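Local atomic coordinates of retinoic acid receptor (PDB entry 6EU9), a protein that binds all-trans retinoic acid through its ligand-binding domain and, as a nuclear receptor, probably regulates transcription in response to it, consistent with a sensor role in neuronal differentiation. Residues R98-D101 / K102-T105; P69-T72 / Q73-T76; S192-S195 / F196-L200. All coordinates share one frame; numbering follows the deposited sequence.

Contact 1: residues R98-D101 / K102-T105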
# COMPACT_ATOMS: atom_id res chain seq x y z
N ARG A 98 -24.67 5.64 10.91
CA ARG A 98 -24.98 6.33 12.15
C ARG A 98 -26.08 7.35 11.98
O ARG A 98 -26.53 7.95 12.96
CB ARG A 98 -23.73 7.00 12.70
CG ARG A 98 -22.68 6.03 13.22
CD ARG A 98 -21.61 6.60 14.08
NE ARG A 98 -20.95 5.55 14.83
CZ ARG A 98 -19.62 5.43 14.98
NH1 ARG A 98 -18.79 6.31 14.45
NH2 ARG A 98 -19.11 4.45 15.70
N TYR A 99 -26.65 7.44 10.77
CA TYR A 99 -27.78 8.29 10.53
C TYR A 99 -28.92 7.80 11.42
O TYR A 99 -29.08 6.62 11.58
CB TYR A 99 -28.20 8.26 9.10
CG TYR A 99 -29.60 8.85 8.84
CD1 TYR A 99 -29.88 10.22 9.14
CD2 TYR A 99 -30.62 8.09 8.31
CE1 TYR A 99 -31.11 10.75 8.91
CE2 TYR A 99 -31.87 8.65 8.05
CZ TYR A 99 -32.10 9.99 8.34
OH TYR A 99 -33.32 10.58 8.15
N ASP A 100 -29.57 8.77 12.08
CA ASP A 100 -30.66 8.50 12.95
C ASP A 100 -31.92 9.02 12.29
O ASP A 100 -32.11 10.19 12.02
CB ASP A 100 -30.50 9.17 14.29
CG ASP A 100 -31.54 8.66 15.31
OD1 ASP A 100 -32.69 8.47 14.87
OD2 ASP A 100 -31.17 8.46 16.51
N ASP A 101 -32.81 8.09 12.20
CA ASP A 101 -33.99 8.15 11.42
C ASP A 101 -35.04 8.97 12.09
O ASP A 101 -35.77 9.73 11.41
CB ASP A 101 -34.48 6.70 11.25
CG ASP A 101 -35.61 6.61 10.32
OD1 ASP A 101 -35.71 7.46 9.36
OD2 ASP A 101 -36.39 5.68 10.56
N LYS A 102 -35.19 8.78 13.41
CA LYS A 102 -36.20 9.54 14.20
C LYS A 102 -35.86 11.03 14.18
O LYS A 102 -36.67 11.85 13.81
CB LYS A 102 -36.30 9.07 15.67
CG LYS A 102 -36.80 7.66 15.93
CD LYS A 102 -37.58 7.09 14.76
CE LYS A 102 -37.85 5.63 14.94
NZ LYS A 102 -36.67 4.81 14.64
N GLU A 103 -34.64 11.35 14.58
CA GLU A 103 -34.17 12.70 14.77
C GLU A 103 -33.53 13.36 13.55
O GLU A 103 -33.24 14.56 13.58
CB GLU A 103 -33.18 12.70 15.94
CG GLU A 103 -33.56 11.74 17.04
CD GLU A 103 -33.12 12.23 18.40
OE1 GLU A 103 -33.65 13.26 18.81
OE2 GLU A 103 -32.26 11.61 19.05
N ASP A 104 -33.33 12.63 12.47
CA ASP A 104 -32.64 13.13 11.28
C ASP A 104 -31.21 13.68 11.57
O ASP A 104 -30.87 14.80 11.19
CB ASP A 104 -33.50 14.13 10.55
CG ASP A 104 -32.94 14.40 9.14
OD1 ASP A 104 -33.34 13.74 8.15
OD2 ASP A 104 -32.07 15.28 8.98
N THR A 105 -30.43 12.88 12.29
CA THR A 105 -29.06 13.32 12.62
C THR A 105 -27.94 12.40 12.10
O THR A 105 -28.19 11.18 12.03
CB THR A 105 -28.82 13.52 14.11
OG1 THR A 105 -28.69 12.21 14.72
CG2 THR A 105 -30.02 14.28 14.71
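The ring of Y99 meets D104 and T105 obliquely: CD1 of Y99 is 3.5 Å from O of T105, and CE1 of Y99 is 3.7 Å from CA of D104. Over the centre of one face sits the backbone N of D101, 4.2 Å above the plane of the Y99 ring. The carboxylate of D104 is turned 84° against that ring. OH of Y99 bonds to OD1 of D104 at 3.2 Å, reaching the oxygen from 43° out of the carboxylate plane. A135 and R136 of helix 128-141 pack against Y99, and F132 of the same helix against D104. The contact is a tight reversal that carries the chain from helix 76-97 into strand 105-107 of the small antiparallel sheet found in nuclear receptor ligand-binding domains. D104 and T105 together stand across from D100 as a G1 beta bulge, D104 taking the left-handed helical conformation. The D100–T105 pair closes the turn with two backbone bonds: N of D100 gives to O of T105 at 2.8 Å, and N of T105 gives to O of D100 at 3.2 Å. Inside the reversal, D100 holds CG opposite its own N (chi1 -169°), which swings OD1 over the turn, where it weakly accepts N of K102 at 2.9 Å and N of E103 at 3.5 Å. On the exposed side, like and unlike charges lie near one another: OD2 of D100 neighbours OE2 of E103, whereas NZ of K102 approaches OD2 of D101 without forming a salt bridge.

Contact 2: residues P69-T72 / Q73-T76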
# COMPACT_ATOMS: atom_id res chain seq x y z
N PRO A 69 -9.38 -9.88 6.21
CA PRO A 69 -8.98 -10.97 5.33
C PRO A 69 -8.63 -10.48 3.96
O PRO A 69 -9.21 -9.48 3.48
CB PRO A 69 -10.25 -11.85 5.26
CG PRO A 69 -10.97 -11.57 6.52
CD PRO A 69 -10.47 -10.29 7.13
N VAL A 70 -7.66 -11.15 3.34
CA VAL A 70 -7.39 -11.06 1.91
C VAL A 70 -6.75 -9.75 1.47
O VAL A 70 -5.85 -9.77 0.62
CB VAL A 70 -8.58 -11.41 0.96
CG1 VAL A 70 -8.63 -12.90 0.70
CG2 VAL A 70 -9.94 -10.92 1.42
N PHE A 71 -7.20 -8.64 2.02
CA PHE A 71 -6.69 -7.35 1.58
C PHE A 71 -5.17 -7.25 1.71
O PHE A 71 -4.50 -6.77 0.87
CB PHE A 71 -7.42 -6.15 2.30
CG PHE A 71 -6.82 -4.80 1.99
CD1 PHE A 71 -7.06 -4.17 0.75
CD2 PHE A 71 -5.96 -4.16 2.89
CE1 PHE A 71 -6.41 -2.97 0.44
CE2 PHE A 71 -5.35 -2.95 2.58
CZ PHE A 71 -5.58 -2.34 1.36
N THR A 72 -4.71 -7.72 2.84
CA THR A 72 -3.31 -7.92 3.18
C THR A 72 -2.54 -8.81 2.22
O THR A 72 -1.35 -8.62 2.06
CB THR A 72 -3.23 -8.45 4.63
OG1 THR A 72 -4.36 -9.34 4.94
CG2 THR A 72 -3.28 -7.20 5.56
N GLN A 73 -3.20 -9.74 1.59
CA GLN A 73 -2.56 -10.63 0.60
C GLN A 73 -1.98 -9.91 -0.59
O GLN A 73 -1.04 -10.41 -1.15
CB GLN A 73 -3.49 -11.67 0.01
CG GLN A 73 -4.39 -12.34 1.01
CD GLN A 73 -4.39 -13.80 0.86
OE1 GLN A 73 -3.87 -14.39 -0.11
NE2 GLN A 73 -4.96 -14.44 1.84
N LEU A 74 -2.52 -8.76 -0.99
CA LEU A 74 -2.20 -8.20 -2.31
C LEU A 74 -1.00 -7.33 -2.15
O LEU A 74 -0.62 -7.04 -1.01
CB LEU A 74 -3.35 -7.35 -2.82
CG LEU A 74 -4.75 -7.84 -2.53
CD1 LEU A 74 -5.45 -6.64 -1.93
CD2 LEU A 74 -5.37 -8.45 -3.74
N SER A 75 -0.46 -6.81 -3.27
CA SER A 75 0.70 -5.94 -3.27
C SER A 75 0.48 -4.80 -2.30
O SER A 75 -0.66 -4.36 -2.05
CB SER A 75 0.93 -5.27 -4.62
OG SER A 75 0.27 -5.93 -5.62
N THR A 76 1.59 -4.30 -1.72
CA THR A 76 1.56 -3.06 -0.96
C THR A 76 0.99 -1.93 -1.83
O THR A 76 0.24 -1.11 -1.32
CB THR A 76 2.94 -2.78 -0.42
OG1 THR A 76 3.10 -3.67 0.70
CG2 THR A 76 3.12 -1.37 0.08
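F71 and L74 form the close-packed side of this turn, their side chains crossing at about a right angle, with CD1 of F71 4.0 Å from CD1 of L74. CD1 of L74 also lies against O of F71, while I157 and L83 pack on F71, and V170 of helix 167-188 on L74. The start of the Q73 chain is close too: with CG opposite its own carbonyl carbon (chi1 -43°), CG of Q73 lies 3.4 Å from CA of V70. The loose part is its amide, on the exposed side, where NE2 of Q73 only grazes CG1 of V70 at 4.1 Å. Between the two sides runs a short 3-10 turn within the nuclear receptor signature sequence, joining helix 47-66 to helix 76-97. N of Q73 gives to O of V70 at 2.8 Å; N of L74 reaches O of F71 weakly at 3.4 Å. S75 holds the N-cap position without a capping bond, its OG going to E165. The chemistry is thus divided: two backbone bonds, one weak, close the turn, O of L74 goes to Q79, F71 and L74 pack into the domain, and Q73 is exposed beside K173.

Contact 3: residues S192-S195 / F196-L200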
# COMPACT_ATOMS: atom_id res chain seq x y z
N SER A 192 -37.72 -11.05 0.13
CA SER A 192 -37.45 -10.22 -1.08
C SER A 192 -36.11 -10.65 -1.60
O SER A 192 -35.12 -10.42 -0.96
CB SER A 192 -37.42 -8.72 -0.77
OG SER A 192 -36.34 -8.45 0.09
N PRO A 193 -36.11 -11.34 -2.75
CA PRO A 193 -34.89 -11.84 -3.29
C PRO A 193 -34.10 -10.79 -4.11
O PRO A 193 -32.88 -11.02 -4.40
CB PRO A 193 -35.34 -13.01 -4.12
CG PRO A 193 -36.70 -12.67 -4.54
CD PRO A 193 -37.24 -11.57 -3.69
N HIS A 194 -34.73 -9.65 -4.40
CA HIS A 194 -34.04 -8.59 -5.13
C HIS A 194 -33.24 -7.66 -4.22
O HIS A 194 -32.53 -6.80 -4.70
CB HIS A 194 -35.02 -7.76 -5.93
CG HIS A 194 -35.96 -7.00 -5.06
ND1 HIS A 194 -37.33 -7.05 -5.18
CD2 HIS A 194 -35.70 -6.16 -4.03
CE1 HIS A 194 -37.86 -6.30 -4.23
NE2 HIS A 194 -36.90 -5.72 -3.55
N SER A 195 -33.27 -7.86 -2.91
CA SER A 195 -32.44 -7.07 -1.98
C SER A 195 -30.97 -7.05 -2.22
O SER A 195 -30.38 -5.99 -2.13
CB SER A 195 -32.60 -7.56 -0.57
OG SER A 195 -33.93 -7.87 -0.31
N PHE A 196 -30.38 -8.19 -2.62
CA PHE A 196 -28.95 -8.21 -2.94
C PHE A 196 -28.65 -7.30 -4.12
O PHE A 196 -27.73 -6.51 -4.03
CB PHE A 196 -28.52 -9.64 -3.24
CG PHE A 196 -27.13 -9.76 -3.71
CD1 PHE A 196 -26.06 -9.38 -2.87
CD2 PHE A 196 -26.83 -10.30 -4.96
CE1 PHE A 196 -24.71 -9.48 -3.25
CE2 PHE A 196 -25.47 -10.40 -5.38
CZ PHE A 196 -24.41 -9.98 -4.54
N ALA A 197 -29.46 -7.35 -5.17
CA ALA A 197 -29.35 -6.44 -6.34
C ALA A 197 -29.50 -5.02 -5.91
O ALA A 197 -28.70 -4.17 -6.33
CB ALA A 197 -30.35 -6.75 -7.48
N LYS A 198 -30.47 -4.76 -5.01
CA LYS A 198 -30.71 -3.42 -4.49
C LYS A 198 -29.50 -2.90 -3.71
O LYS A 198 -29.15 -1.75 -3.82
CB LYS A 198 -31.95 -3.38 -3.65
CG LYS A 198 -33.12 -2.91 -4.48
CD LYS A 198 -34.31 -2.45 -3.60
CE LYS A 198 -35.04 -1.32 -4.32
NZ LYS A 198 -35.42 -0.19 -3.40
N LEU A 199 -28.88 -3.78 -2.94
CA LEU A 199 -27.69 -3.41 -2.17
C LEU A 199 -26.49 -3.11 -3.09
O LEU A 199 -25.76 -2.18 -2.84
CB LEU A 199 -27.39 -4.51 -1.20
CG LEU A 199 -28.13 -4.17 0.12
CD1 LEU A 199 -28.64 -5.44 0.82
CD2 LEU A 199 -27.27 -3.32 0.98
N LEU A 200 -26.35 -3.86 -4.20
CA LEU A 200 -25.31 -3.56 -5.12
C LEU A 200 -25.43 -2.26 -5.77
O LEU A 200 -24.43 -1.52 -5.87
CB LEU A 200 -25.19 -4.62 -6.19
CG LEU A 200 -24.58 -5.98 -5.67
CD1 LEU A 200 -24.25 -6.77 -6.87
CD2 LEU A 200 -23.46 -5.86 -4.68
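H194 and K198, one helical turn apart, make the side-chain packing of this contact, K198 following the imidazole of H194 in parallel course. CD2 of H194 is 4.0 Å from CD of K198, which meets the imidazole obliquely. The histidine reaches this place because its CG stands between the backbone N and the carbonyl carbon (chi1 66°). One face of the imidazole receives CB of S192, 4.1 Å above the plane of the H194 ring and displaced from the ring centre. The branched end of L199 leans on the preceding turn, its CD1 3.5 Å from O of S195. Backbone hydrogen bonds form the second group and illustrate how an alpha-helix starts, each carbonyl taking the N-H four residues on. N of K198 gives to O of H194 at 2.9 Å, and N of L199 gives to O of S195 at 2.8 Å. In the third group, that of hydroxyls, OG of S192 donates to OG of S195 and ties the incoming loop to the start of helix 195-222. The turn opens that helix after the loop from helix 167-188: F196 packs on L181 and K182, S195 and L199 rest on V185, and L141, at the end of helix 128-141, meets both K198 and L199.

Along the chain the order is contact 2, contact 1, contact 3, all within one ligand-binding domain. Helix 76-97 runs from contact 2 at its start to contact 1 at its end, and these two lie on opposite sides of the chain's centre, about 35 Å apart between centres. Contact 3 is about 23 Å from contact 1 and about 28 Å from contact 2, again between centres, and none touches another. Shared helices relate them nevertheless: helix 128-141 packs against contacts 1 and 3, helix 167-188 against contacts 2 and 3. Each is a local turn beside a helix end, so the largely helical domain changes direction at separate, internally bonded points around its periphery.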